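Local coordinates for light harvesting complex 1 Protein W (Rhodopseudomonas palustris, PDB 6Z5S), which is a three-helix membrane protein of the light-harvesting 1 complex that probably interrupts the antenna ring around the reaction centre, leaving a passage for quinone, at residues A[32-37]-A[89-93]; A[40-45]-A[81-86]. One frame throughout, in Å; residues are numbered along the deposited sequence.

Contact 1: residues A[32-37]-A[89-93]; sequences YCQAAG and FWFFR. With CRT (spirilloxanthin), chain B.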
ATOM      1  N   TYR A  32     -48.035  -1.884   6.587  1.00 88.61           N
ATOM      2  CA  TYR A  32     -46.918  -1.939   7.522  1.00 88.61           C
ATOM      3  C   TYR A  32     -45.900  -0.851   7.208  1.00 88.61           C
ATOM      4  O   TYR A  32     -45.431  -0.149   8.112  1.00 88.61           O
ATOM      5  CB  TYR A  32     -46.260  -3.321   7.488  1.00 88.61           C
ATOM      6  CG  TYR A  32     -45.256  -3.514   6.379  1.00 88.61           C
ATOM      7  CD1 TYR A  32     -45.670  -3.732   5.074  1.00 88.61           C
ATOM      8  CD2 TYR A  32     -43.893  -3.462   6.631  1.00 88.61           C
ATOM      9  CE1 TYR A  32     -44.756  -3.903   4.051  1.00 88.61           C
ATOM     10  CE2 TYR A  32     -42.972  -3.629   5.615  1.00 88.61           C
ATOM     11  CZ  TYR A  32     -43.410  -3.850   4.327  1.00 88.61           C
ATOM     12  OH  TYR A  32     -42.497  -4.018   3.312  1.00 88.61           O
ATOM     13  N   CYS A  33     -45.566  -0.679   5.927  1.00 86.72           N
ATOM     14  CA  CYS A  33     -44.701   0.390   5.443  1.00 86.72           C
ATOM     15  C   CYS A  33     -45.335   1.755   5.615  1.00 86.72           C
ATOM     16  O   CYS A  33     -44.718   2.769   5.278  1.00 86.72           O
ATOM     17  CB  CYS A  33     -44.368   0.140   3.969  1.00 86.72           C
ATOM     18  SG  CYS A  33     -43.207   1.278   3.198  1.00 86.72           S
ATOM     19  N   GLN A  34     -46.541   1.794   6.154  1.00 79.05           N
ATOM     20  CA  GLN A  34     -47.370   2.975   6.281  1.00 79.05           C
ATOM     21  C   GLN A  34     -47.584   3.234   7.768  1.00 79.05           C
ATOM     22  O   GLN A  34     -46.891   2.668   8.615  1.00 79.05           O
ATOM     23  CB  GLN A  34     -48.661   2.786   5.481  1.00 79.05           C
ATOM     24  CG  GLN A  34     -48.367   2.518   4.003  1.00 79.05           C
ATOM     25  CD  GLN A  34     -49.596   2.231   3.166  1.00 79.05           C
ATOM     26  OE1 GLN A  34     -50.610   1.761   3.668  1.00 79.05           O
ATOM     27  NE2 GLN A  34     -49.502   2.515   1.874  1.00 79.05           N
ATOM     28  N   ALA A  35     -48.534   4.106   8.094  1.00 81.74           N
ATOM     29  CA  ALA A  35     -48.639   4.547   9.478  1.00 81.74           C
ATOM     30  C   ALA A  35     -49.203   3.450  10.363  1.00 81.74           C
ATOM     31  O   ALA A  35     -50.200   3.646  11.065  1.00 81.74           O
ATOM     32  CB  ALA A  35     -49.510   5.794   9.592  1.00 81.74           C
ATOM     33  N   ALA A  36     -48.567   2.287  10.324  1.00 84.70           N
ATOM     34  CA  ALA A  36     -48.754   1.261  11.334  1.00 84.70           C
ATOM     35  C   ALA A  36     -47.458   1.033  12.092  1.00 84.70           C
ATOM     36  O   ALA A  36     -47.419   1.222  13.310  1.00 84.70           O
ATOM     37  CB  ALA A  36     -49.256  -0.032  10.686  1.00 84.70           C
ATOM     38  N   GLY A  37     -46.378   0.683  11.395  1.00 84.19           N
ATOM     39  CA  GLY A  37     -45.082   0.624  12.043  1.00 84.19           C
ATOM     40  C   GLY A  37     -44.563   1.989  12.440  1.00 84.19           C
ATOM     41  O   GLY A  37     -43.874   2.123  13.453  1.00 84.19           O
ATOM     42  N   PHE A  89     -44.969  -4.449  16.926  1.00 88.35           N
ATOM     43  CA  PHE A  89     -45.838  -4.356  15.759  1.00 88.35           C
ATOM     44  C   PHE A  89     -45.461  -5.377  14.697  1.00 88.35           C
ATOM     45  O   PHE A  89     -46.340  -5.890  13.996  1.00 88.35           O
ATOM     46  CB  PHE A  89     -45.795  -2.958  15.154  1.00 88.35           C
ATOM     47  CG  PHE A  89     -46.274  -2.916  13.737  1.00 88.35           C
ATOM     48  CD1 PHE A  89     -47.621  -2.904  13.457  1.00 88.35           C
ATOM     49  CD2 PHE A  89     -45.380  -2.925  12.683  1.00 88.35           C
ATOM     50  CE1 PHE A  89     -48.069  -2.882  12.164  1.00 88.35           C
ATOM     51  CE2 PHE A  89     -45.827  -2.906  11.384  1.00 88.35           C
ATOM     52  CZ  PHE A  89     -47.173  -2.883  11.126  1.00 88.35           C
ATOM     53  N   TRP A  90     -44.169  -5.688  14.570  1.00 94.15           N
ATOM     54  CA  TRP A  90     -43.693  -6.582  13.519  1.00 94.15           C
ATOM     55  C   TRP A  90     -44.453  -7.895  13.477  1.00 94.15           C
ATOM     56  O   TRP A  90     -44.467  -8.573  12.443  1.00 94.15           O
ATOM     57  CB  TRP A  90     -42.203  -6.850  13.710  1.00 94.15           C
ATOM     58  CG  TRP A  90     -41.564  -7.545  12.559  1.00 94.15           C
ATOM     59  CD1 TRP A  90     -40.720  -8.611  12.622  1.00 94.15           C
ATOM     60  CD2 TRP A  90     -41.705  -7.226  11.167  1.00 94.15           C
ATOM     61  NE1 TRP A  90     -40.328  -8.980  11.360  1.00 94.15           N
ATOM     62  CE2 TRP A  90     -40.918  -8.144  10.450  1.00 94.15           C
ATOM     63  CE3 TRP A  90     -42.419  -6.252  10.460  1.00 94.15           C
ATOM     64  CZ2 TRP A  90     -40.827  -8.121   9.060  1.00 94.15           C
ATOM     65  CZ3 TRP A  90     -42.328  -6.233   9.083  1.00 94.15           C
ATOM     66  CH2 TRP A  90     -41.538  -7.160   8.397  1.00 94.15           C
ATOM     67  N   PHE A  91     -45.109  -8.262  14.573  1.00 93.01           N
ATOM     68  CA  PHE A  91     -45.967  -9.431  14.550  1.00 93.01           C
ATOM     69  C   PHE A  91     -47.154  -9.265  13.609  1.00 93.01           C
ATOM     70  O   PHE A  91     -47.792 -10.263  13.273  1.00 93.01           O
ATOM     71  CB  PHE A  91     -46.421  -9.744  15.966  1.00 93.01           C
ATOM     72  CG  PHE A  91     -45.356 -10.364  16.810  1.00 93.01           C
ATOM     73  CD1 PHE A  91     -44.085 -10.563  16.304  1.00 93.01           C
ATOM     74  CD2 PHE A  91     -45.624 -10.760  18.106  1.00 93.01           C
ATOM     75  CE1 PHE A  91     -43.100 -11.138  17.074  1.00 93.01           C
ATOM     76  CE2 PHE A  91     -44.642 -11.338  18.881  1.00 93.01           C
ATOM     77  CZ  PHE A  91     -43.379 -11.527  18.365  1.00 93.01           C
ATOM     78  N   PHE A  92     -47.450  -8.044  13.157  1.00 95.54           N
ATOM     79  CA  PHE A  92     -48.415  -7.863  12.076  1.00 95.54           C
ATOM     80  C   PHE A  92     -47.997  -8.650  10.843  1.00 95.54           C
ATOM     81  O   PHE A  92     -48.702  -9.562  10.400  1.00 95.54           O
ATOM     82  CB  PHE A  92     -48.554  -6.382  11.727  1.00 95.54           C
ATOM     83  CG  PHE A  92     -49.097  -6.131  10.346  1.00 95.54           C
ATOM     84  CD1 PHE A  92     -50.435  -6.312  10.073  1.00 95.54           C
ATOM     85  CD2 PHE A  92     -48.271  -5.712   9.323  1.00 95.54           C
ATOM     86  CE1 PHE A  92     -50.938  -6.082   8.815  1.00 95.54           C
ATOM     87  CE2 PHE A  92     -48.775  -5.487   8.059  1.00 95.54           C
ATOM     88  CZ  PHE A  92     -50.108  -5.667   7.808  1.00 95.54           C
ATOM     89  N   ARG A  93     -46.848  -8.298  10.267  1.00 99.01           N
ATOM     90  CA  ARG A  93     -46.346  -9.053   9.128  1.00 99.01           C
ATOM     91  C   ARG A  93     -46.021 -10.485   9.526  1.00 99.01           C
ATOM     92  O   ARG A  93     -46.135 -11.398   8.703  1.00 99.01           O
ATOM     93  CB  ARG A  93     -45.124  -8.348   8.529  1.00 99.01           C
ATOM     94  CG  ARG A  93     -44.427  -9.096   7.394  1.00 99.01           C
ATOM     95  CD  ARG A  93     -45.293  -9.210   6.142  1.00 99.01           C
ATOM     96  NE  ARG A  93     -45.549  -7.921   5.505  1.00 99.01           N
ATOM     97  CZ  ARG A  93     -46.374  -7.751   4.477  1.00 99.01           C
ATOM     98  NH1 ARG A  93     -46.554  -6.546   3.955  1.00 99.01           N
ATOM     99  NH2 ARG A  93     -47.018  -8.790   3.964  1.00 99.01           N
TER
HETATM  100  C1M CRT B 103     -52.037   0.467  -0.480  1.00 47.93           C
HETATM  101  O1  CRT B 103     -52.883   1.265   0.330  1.00 47.93           O
HETATM  102  C1  CRT B 103     -53.286   2.555  -0.165  1.00 47.93           C
HETATM  103  C2  CRT B 103     -52.014   3.349  -0.424  1.00 47.93           C
HETATM  104  C3  CRT B 103     -54.081   2.344  -1.445  1.00 47.93           C
HETATM  105  C4  CRT B 103     -54.150   3.271   0.883  1.00 47.93           C
HETATM  106  C5  CRT B 103     -53.466   3.621   2.167  1.00 47.93           C
HETATM  107  C6  CRT B 103     -53.207   4.860   2.575  1.00 47.93           C
HETATM  108  C7  CRT B 103     -52.509   5.248   3.732  1.00 47.93           C
HETATM  109  C8  CRT B 103     -52.246   4.238   4.778  1.00 47.93           C
HETATM  110  C9  CRT B 103     -52.019   6.545   3.918  1.00 47.93           C
HETATM  111  C10 CRT B 103     -51.285   7.067   4.963  1.00 47.93           C
HETATM  112  C11 CRT B 103     -50.737   8.332   4.964  1.00 47.93           C
HETATM  113  C12 CRT B 103     -50.069   9.013   5.987  1.00 47.93           C
HETATM  114  C13 CRT B 103     -49.923   8.349   7.293  1.00 47.93           C
HETATM  115  C14 CRT B 103     -49.532  10.294   5.824  1.00 47.93           C
HETATM  116  C15 CRT B 103     -48.925  11.114   6.755  1.00 47.93           C
HETATM  117  C16 CRT B 103     -48.448  12.368   6.455  1.00 47.93           C
HETATM  118  C17 CRT B 103     -47.766  13.290   7.253  1.00 47.93           C
HETATM  119  C18 CRT B 103     -47.665  13.051   8.707  1.00 47.93           C
HETATM  120  C19 CRT B 103     -47.151  14.418   6.706  1.00 47.93           C
HETATM  121  C20 CRT B 103     -46.288  15.314   7.288  1.00 47.93           C
HETATM  122  C21 CRT B 103     -45.531  16.290   6.663  1.00 47.93           C
HETATM  123  C22 CRT B 103     -44.604  17.162   7.177  1.00 47.93           C
HETATM  124  C23 CRT B 103     -43.722  18.006   6.496  1.00 47.93           C
HETATM  125  C24 CRT B 103     -43.814  18.094   5.024  1.00 47.93           C
HETATM  126  C25 CRT B 103     -42.748  18.753   7.158  1.00 47.93           C
HETATM  127  C26 CRT B 103     -41.738  19.535   6.647  1.00 47.93           C
HETATM  128  C27 CRT B 103     -40.801  20.111   7.469  1.00 47.93           C
HETATM  129  C28 CRT B 103     -39.695  20.904   7.169  1.00 47.93           C
HETATM  130  C29 CRT B 103     -39.460  21.329   5.775  1.00 47.93           C
HETATM  131  C30 CRT B 103     -38.802  21.293   8.169  1.00 47.93           C
HETATM  132  C31 CRT B 103     -37.632  22.007   8.110  1.00 47.93           C
HETATM  133  C32 CRT B 103     -36.967  22.257   9.285  1.00 47.93           C
HETATM  134  C33 CRT B 103     -35.758  22.901   9.530  1.00 47.93           C
HETATM  135  C34 CRT B 103     -34.935  23.359   8.392  1.00 47.93           C
HETATM  136  C35 CRT B 103     -35.312  23.125  10.834  1.00 47.93           C
HETATM  137  C36 CRT B 103     -34.154  23.626  11.246  1.00 47.93           C
HETATM  138  C37 CRT B 103     -33.783  23.737  12.687  1.00 47.93           C
HETATM  139  C38 CRT B 103     -32.586  22.885  13.125  1.00 47.93           C
HETATM  140  C39 CRT B 103     -32.347  23.041  14.618  1.00 47.93           C
HETATM  141  C40 CRT B 103     -32.806  21.431  12.740  1.00 47.93           C
HETATM  142  O2  CRT B 103     -31.430  23.347  12.406  1.00 47.93           O
HETATM  143  C2M CRT B 103     -30.191  22.739  12.685  1.00 47.93           C
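The loop that leads into transmembrane helix 37-57 meets the C-terminal end of helix 67-89 here, and Tyr32, Ala36 and Gly37 face Phe89, Trp90, Phe92 and Arg93 across it. The contact is mostly aromatic and apolar. Gly37 lies over one face of the Phe89 ring in a CH-pi contact, its CA 3.9 Å from the ring centroid and 25° off the ring normal. Ala36 CB meets the far end of the same ring, 3.4 Å from Phe89 CE1. Tyr32 comes to that ring from its edge, with Tyr32 CB 3.8 Å from Phe89 CZ. The Phe89 ring reaches the loop because its CG stands anti to the backbone N (chi1 161°). Leu22 and Ala23 of helix 10-24 also touch it, so the ring sits where all three helices of this small membrane protein come together. With an alanine at Phe89, the face under Gly37 and the edge beside Tyr32 are likely to be lost, opening a gap toward helix 10-24. Beyond Phe89 the chain makes a type I beta turn, Phe89 to Phe92. The turn is followed by Arg93, whose guanidinium plane is 87° from that of the Tyr32 ring. The guanidinium edge points at the ring, near Tyr32 CD1. Tyr32 CB also touches Phe92 CE2. The Tyr32 ring runs alongside Trp90, with Tyr32 CD2 4.0 Å from Trp90 CZ3. The Tyr32 hydroxyl is hydrogen-bonded to Lys30 NZ. On the spirilloxanthin side, Ala35 CB lies 3.5 Å from carotenoid C13, and Gln34 packs along the same molecule.

Contact 2: residues A[40-45]-A[81-86]; sequences SMVVGP and TLFVGP. With BCL (bacteriochlorophyll a), chain C.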
ATOM      1  N   SER A  40     -46.646   3.083  15.457  1.00 82.45           N
ATOM      2  CA  SER A  40     -46.212   2.244  16.566  1.00 82.45           C
ATOM      3  C   SER A  40     -44.885   2.704  17.145  1.00 82.45           C
ATOM      4  O   SER A  40     -44.566   2.359  18.287  1.00 82.45           O
ATOM      5  CB  SER A  40     -46.094   0.792  16.114  1.00 82.45           C
ATOM      6  OG  SER A  40     -45.589  -0.014  17.158  1.00 82.45           O
ATOM      7  N   MET A  41     -44.108   3.467  16.384  1.00 77.75           N
ATOM      8  CA  MET A  41     -42.836   3.966  16.884  1.00 77.75           C
ATOM      9  C   MET A  41     -43.017   5.225  17.718  1.00 77.75           C
ATOM     10  O   MET A  41     -42.381   5.375  18.767  1.00 77.75           O
ATOM     11  CB  MET A  41     -41.895   4.239  15.715  1.00 77.75           C
ATOM     12  CG  MET A  41     -40.487   4.605  16.122  1.00 77.75           C
ATOM     13  SD  MET A  41     -39.450   4.934  14.688  1.00 77.75           S
ATOM     14  CE  MET A  41     -39.324   3.295  13.987  1.00 77.75           C
ATOM     15  N   VAL A  42     -43.886   6.132  17.282  1.00 75.35           N
ATOM     16  CA  VAL A  42     -43.984   7.444  17.904  1.00 75.35           C
ATOM     17  C   VAL A  42     -45.093   7.546  18.942  1.00 75.35           C
ATOM     18  O   VAL A  42     -45.087   8.494  19.740  1.00 75.35           O
ATOM     19  CB  VAL A  42     -44.166   8.539  16.836  1.00 75.35           C
ATOM     20  CG1 VAL A  42     -43.111   8.393  15.758  1.00 75.35           C
ATOM     21  CG2 VAL A  42     -45.558   8.475  16.248  1.00 75.35           C
ATOM     22  N   VAL A  43     -46.047   6.613  18.957  1.00 78.42           N
ATOM     23  CA  VAL A  43     -47.070   6.667  19.992  1.00 78.42           C
ATOM     24  C   VAL A  43     -46.494   6.304  21.349  1.00 78.42           C
ATOM     25  O   VAL A  43     -47.079   6.642  22.383  1.00 78.42           O
ATOM     26  CB  VAL A  43     -48.252   5.749  19.636  1.00 78.42           C
ATOM     27  CG1 VAL A  43     -47.877   4.296  19.854  1.00 78.42           C
ATOM     28  CG2 VAL A  43     -49.475   6.123  20.454  1.00 78.42           C
ATOM     29  N   GLY A  44     -45.343   5.644  21.374  1.00 78.02           N
ATOM     30  CA  GLY A  44     -44.759   5.167  22.599  1.00 78.02           C
ATOM     31  C   GLY A  44     -44.299   6.253  23.550  1.00 78.02           C
ATOM     32  O   GLY A  44     -44.690   6.282  24.723  1.00 78.02           O
ATOM     33  N   PRO A  45     -43.425   7.144  23.079  1.00 72.20           N
ATOM     34  CA  PRO A  45     -42.988   8.253  23.938  1.00 72.20           C
ATOM     35  C   PRO A  45     -44.126   9.081  24.497  1.00 72.20           C
ATOM     36  O   PRO A  45     -44.013   9.581  25.618  1.00 72.20           O
ATOM     37  CB  PRO A  45     -42.092   9.070  23.004  1.00 72.20           C
ATOM     38  CG  PRO A  45     -41.520   8.061  22.107  1.00 72.20           C
ATOM     39  CD  PRO A  45     -42.614   7.063  21.854  1.00 72.20           C
ATOM     40  N   THR A  81     -38.910   2.655  24.476  1.00 76.73           N
ATOM     41  CA  THR A  81     -40.218   2.470  23.872  1.00 76.73           C
ATOM     42  C   THR A  81     -40.175   2.756  22.380  1.00 76.73           C
ATOM     43  O   THR A  81     -40.835   2.074  21.585  1.00 76.73           O
ATOM     44  CB  THR A  81     -41.219   3.380  24.563  1.00 76.73           C
ATOM     45  OG1 THR A  81     -41.224   3.100  25.967  1.00 76.73           O
ATOM     46  CG2 THR A  81     -42.558   3.122  24.033  1.00 76.73           C
ATOM     47  N   LEU A  82     -39.398   3.768  21.991  1.00 76.34           N
ATOM     48  CA  LEU A  82     -39.179   4.067  20.582  1.00 76.34           C
ATOM     49  C   LEU A  82     -38.723   2.839  19.809  1.00 76.34           C
ATOM     50  O   LEU A  82     -38.926   2.759  18.593  1.00 76.34           O
ATOM     51  CB  LEU A  82     -38.147   5.185  20.446  1.00 76.34           C
ATOM     52  CG  LEU A  82     -38.278   6.140  19.266  1.00 76.34           C
ATOM     53  CD1 LEU A  82     -39.600   6.868  19.325  1.00 76.34           C
ATOM     54  CD2 LEU A  82     -37.130   7.124  19.273  1.00 76.34           C
ATOM     55  N   PHE A  83     -38.106   1.877  20.494  1.00 78.92           N
ATOM     56  CA  PHE A  83     -37.679   0.620  19.895  1.00 78.92           C
ATOM     57  C   PHE A  83     -38.673  -0.511  20.108  1.00 78.92           C
ATOM     58  O   PHE A  83     -38.875  -1.326  19.205  1.00 78.92           O
ATOM     59  CB  PHE A  83     -36.319   0.201  20.456  1.00 78.92           C
ATOM     60  CG  PHE A  83     -35.158   0.886  19.803  1.00 78.92           C
ATOM     61  CD1 PHE A  83     -34.591   0.368  18.654  1.00 78.92           C
ATOM     62  CD2 PHE A  83     -34.629   2.044  20.342  1.00 78.92           C
ATOM     63  CE1 PHE A  83     -33.517   0.995  18.053  1.00 78.92           C
ATOM     64  CE2 PHE A  83     -33.559   2.676  19.748  1.00 78.92           C
ATOM     65  CZ  PHE A  83     -33.002   2.151  18.600  1.00 78.92           C
ATOM     66  N   VAL A  84     -39.298  -0.586  21.287  1.00 80.40           N
ATOM     67  CA  VAL A  84     -40.195  -1.701  21.571  1.00 80.40           C
ATOM     68  C   VAL A  84     -41.489  -1.595  20.780  1.00 80.40           C
ATOM     69  O   VAL A  84     -42.174  -2.603  20.589  1.00 80.40           O
ATOM     70  CB  VAL A  84     -40.506  -1.804  23.076  1.00 80.40           C
ATOM     71  CG1 VAL A  84     -41.601  -0.835  23.469  1.00 80.40           C
ATOM     72  CG2 VAL A  84     -40.900  -3.218  23.438  1.00 80.40           C
ATOM     73  N   GLY A  85     -41.849  -0.404  20.318  1.00 82.20           N
ATOM     74  CA  GLY A  85     -43.006  -0.252  19.467  1.00 82.20           C
ATOM     75  C   GLY A  85     -42.919  -1.079  18.197  1.00 82.20           C
ATOM     76  O   GLY A  85     -43.730  -1.983  17.961  1.00 82.20           O
ATOM     77  N   PRO A  86     -41.930  -0.780  17.349  1.00 84.16           N
ATOM     78  CA  PRO A  86     -41.853  -1.470  16.052  1.00 84.16           C
ATOM     79  C   PRO A  86     -41.680  -2.974  16.151  1.00 84.16           C
ATOM     80  O   PRO A  86     -42.245  -3.700  15.327  1.00 84.16           O
ATOM     81  CB  PRO A  86     -40.642  -0.809  15.382  1.00 84.16           C
ATOM     82  CG  PRO A  86     -40.542   0.516  16.022  1.00 84.16           C
ATOM     83  CD  PRO A  86     -40.955   0.319  17.439  1.00 84.16           C
TER
HETATM   84 MG   BCL C 101     -40.138  14.523  21.977  1.00 49.26          MG
HETATM   85  CHA BCL C 101     -41.900  15.281  19.158  1.00 49.26           C
HETATM   86  CHB BCL C 101     -39.677  11.413  20.793  1.00 49.26           C
HETATM   87  CHC BCL C 101     -38.117  13.916  24.612  1.00 49.26           C
HETATM   88  CHD BCL C 101     -40.120  17.916  22.849  1.00 49.26           C
HETATM   89  NA  BCL C 101     -40.819  13.474  20.419  1.00 49.26           N
HETATM   90  C1A BCL C 101     -41.516  13.885  19.426  1.00 49.26           C
HETATM   91  C2A BCL C 101     -41.924  12.801  18.484  1.00 49.26           C
HETATM   92  C3A BCL C 101     -41.511  11.566  19.223  1.00 49.26           C
HETATM   93  C4A BCL C 101     -40.605  12.170  20.232  1.00 49.26           C
HETATM   94  CMA BCL C 101     -42.692  10.903  19.905  1.00 49.26           C
HETATM   95  CAA BCL C 101     -41.136  12.881  17.194  1.00 49.26           C
HETATM   96  CBA BCL C 101     -42.058  12.815  15.988  1.00 49.26           C
HETATM   97  CGA BCL C 101     -41.353  12.100  14.870  1.00 49.26           C
HETATM   98  O1A BCL C 101     -40.346  11.456  15.083  1.00 49.26           O
HETATM   99  O2A BCL C 101     -41.858  12.154  13.513  1.00 49.26           O
HETATM  100  NB  BCL C 101     -39.033  12.916  22.600  1.00 49.26           N
HETATM  101  C1B BCL C 101     -38.966  11.701  22.036  1.00 49.26           C
HETATM  102  C2B BCL C 101     -38.111  10.694  22.704  1.00 49.26           C
HETATM  103  C3B BCL C 101     -37.640  11.469  23.859  1.00 49.26           C
HETATM  104  C4B BCL C 101     -38.281  12.792  23.696  1.00 49.26           C
HETATM  105  CMB BCL C 101     -37.848   9.282  22.259  1.00 49.26           C
HETATM  106  CAB BCL C 101     -36.738  11.069  24.975  1.00 49.26           C
HETATM  107  OBB BCL C 101     -36.858  11.605  26.057  1.00 49.26           O
HETATM  108  CBB BCL C 101     -35.687  10.033  24.732  1.00 49.26           C
HETATM  109  NC  BCL C 101     -39.311  15.624  23.429  1.00 49.26           N
HETATM  110  C1C BCL C 101     -38.496  15.163  24.389  1.00 49.26           C
HETATM  111  C2C BCL C 101     -37.973  16.213  25.301  1.00 49.26           C
HETATM  112  C3C BCL C 101     -38.698  17.421  24.806  1.00 49.26           C
HETATM  113  C4C BCL C 101     -39.416  16.891  23.621  1.00 49.26           C
HETATM  114  CMC BCL C 101     -38.377  15.903  26.728  1.00 49.26           C
HETATM  115  CAC BCL C 101     -37.773  18.519  24.316  1.00 49.26           C
HETATM  116  CBC BCL C 101     -37.113  19.262  25.449  1.00 49.26           C
HETATM  117  ND  BCL C 101     -40.784  16.309  21.241  1.00 49.26           N
HETATM  118  C1D BCL C 101     -40.799  17.592  21.615  1.00 49.26           C
HETATM  119  C2D BCL C 101     -41.505  18.491  20.651  1.00 49.26           C
HETATM  120  C3D BCL C 101     -41.927  17.494  19.671  1.00 49.26           C
HETATM  121  C4D BCL C 101     -41.506  16.307  20.086  1.00 49.26           C
HETATM  122  CMD BCL C 101     -41.819  19.948  20.490  1.00 49.26           C
HETATM  123  CAD BCL C 101     -42.656  17.337  18.402  1.00 49.26           C
HETATM  124  OBD BCL C 101     -43.195  18.267  17.715  1.00 49.26           O
HETATM  125  CBD BCL C 101     -42.650  15.903  18.023  1.00 49.26           C
HETATM  126  CGD BCL C 101     -44.059  15.438  17.882  1.00 49.26           C
HETATM  127  O1D BCL C 101     -44.865  15.581  18.776  1.00 49.26           O
HETATM  128  O2D BCL C 101     -44.491  14.843  16.637  1.00 49.26           O
HETATM  129  CED BCL C 101     -45.874  14.615  16.412  1.00 49.26           C
HETATM  130  C1  BCL C 101     -41.696  11.007  12.689  1.00 49.26           C
HETATM  131  C2  BCL C 101     -43.058  10.592  12.201  1.00 49.26           C
HETATM  132  C3  BCL C 101     -43.241   9.525  11.416  1.00 49.26           C
HETATM  133  C4  BCL C 101     -44.635   9.187  10.976  1.00 49.26           C
HETATM  134  C5  BCL C 101     -42.072   8.661  10.996  1.00 49.26           C
HETATM  135  C6  BCL C 101     -41.794   7.588  12.046  1.00 49.26           C
HETATM  136  C7  BCL C 101     -40.469   6.869  11.811  1.00 49.26           C
HETATM  137  C8  BCL C 101     -40.452   6.102  10.492  1.00 49.26           C
HETATM  138  C9  BCL C 101     -40.764   4.624  10.708  1.00 49.26           C
HETATM  139  C10 BCL C 101     -39.109   6.318   9.793  1.00 49.26           C
HETATM  140  C11 BCL C 101     -38.338   5.032   9.504  1.00 49.26           C
HETATM  141  C12 BCL C 101     -37.047   4.969  10.314  1.00 49.26           C
HETATM  142  C13 BCL C 101     -35.830   5.245   9.438  1.00 49.26           C
HETATM  143  C14 BCL C 101     -35.126   3.949   9.061  1.00 49.26           C
HETATM  144  C15 BCL C 101     -34.875   6.192  10.160  1.00 49.26           C
HETATM  145  C16 BCL C 101     -34.045   7.008   9.174  1.00 49.26           C
HETATM  146  C17 BCL C 101     -33.179   8.045   9.881  1.00 49.26           C
HETATM  147  C18 BCL C 101     -32.030   8.494   8.984  1.00 49.26           C
HETATM  148  C19 BCL C 101     -30.838   8.956   9.812  1.00 49.26           C
HETATM  149  C20 BCL C 101     -32.462   9.586   8.013  1.00 49.26           C
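Helices 40-45 and 81-86 run roughly antiparallel at 141°, and their axes come within 7.2 Å. Two glycines permit this close approach. Gly85 CA makes a CA-H...O contact with Ser40 O at 3.3 Å, and a side chain at Gly85 would collide with that oxygen. Gly44 leaves room in the same way for Thr81, whose CG2 sits 3.3 Å from Gly44 CA. Thr81 CG2 is anti to its own backbone N, which turns the methyl toward helix 40-45. The Thr81 hydroxyl bonds instead to Pro77 O, within its own helix. Ser40 OG gives a weak hydrogen bond of 2.8 Å to Gly85 O. The Gly85 carbonyl thus receives a polar partner from the other helix.

Leu82 fills the side of the crossing nearer the pigment. Leu82 CD1 lies against Met41 O and reaches Pro45 CG at 3.6 Å, the side chains of Leu82 and Pro45 meeting at about a right angle. Leu82 CD2 turns to bacteriochlorophyll a and meets the ring methyl CMB at 3.8 Å. Met41 extends from the backbone to SD and bends at its last torsion (chi3 -69°). The bend brings Met41 CE to Pro86 CG at 3.7 Å, while SD touches C7 of the pigment's tail. Pro45 CB and Val42 O both approach the methyl CMA. Ser40 and Thr81 also touch helix 10-24, through Ala19 and Thr15. The arrangement is a glycine-mediated crossing of two transmembrane helices, and its outer side forms part of the bacteriochlorophyll a pocket.

Contacts 1 and 2 join the same two parts of the chain, 12 Å apart between centres. Along the sequence the order is 32-37, 40-45, 81-86, 89-93, so contact 2 falls wholly between the two segments of contact 1. Contact 2 pairs helices 37-57 and 67-89 near the middle of the chain. Contact 1 continues the pairing past the start of the first helix and the end of the second. The two meet where Phe89 CB packs on Ser40 OG at 3.6 Å. Helix 10-24 touches both. Together they probably help hold the loop that touches spirilloxanthin beside the bacteriochlorophyll a side of the helix pair.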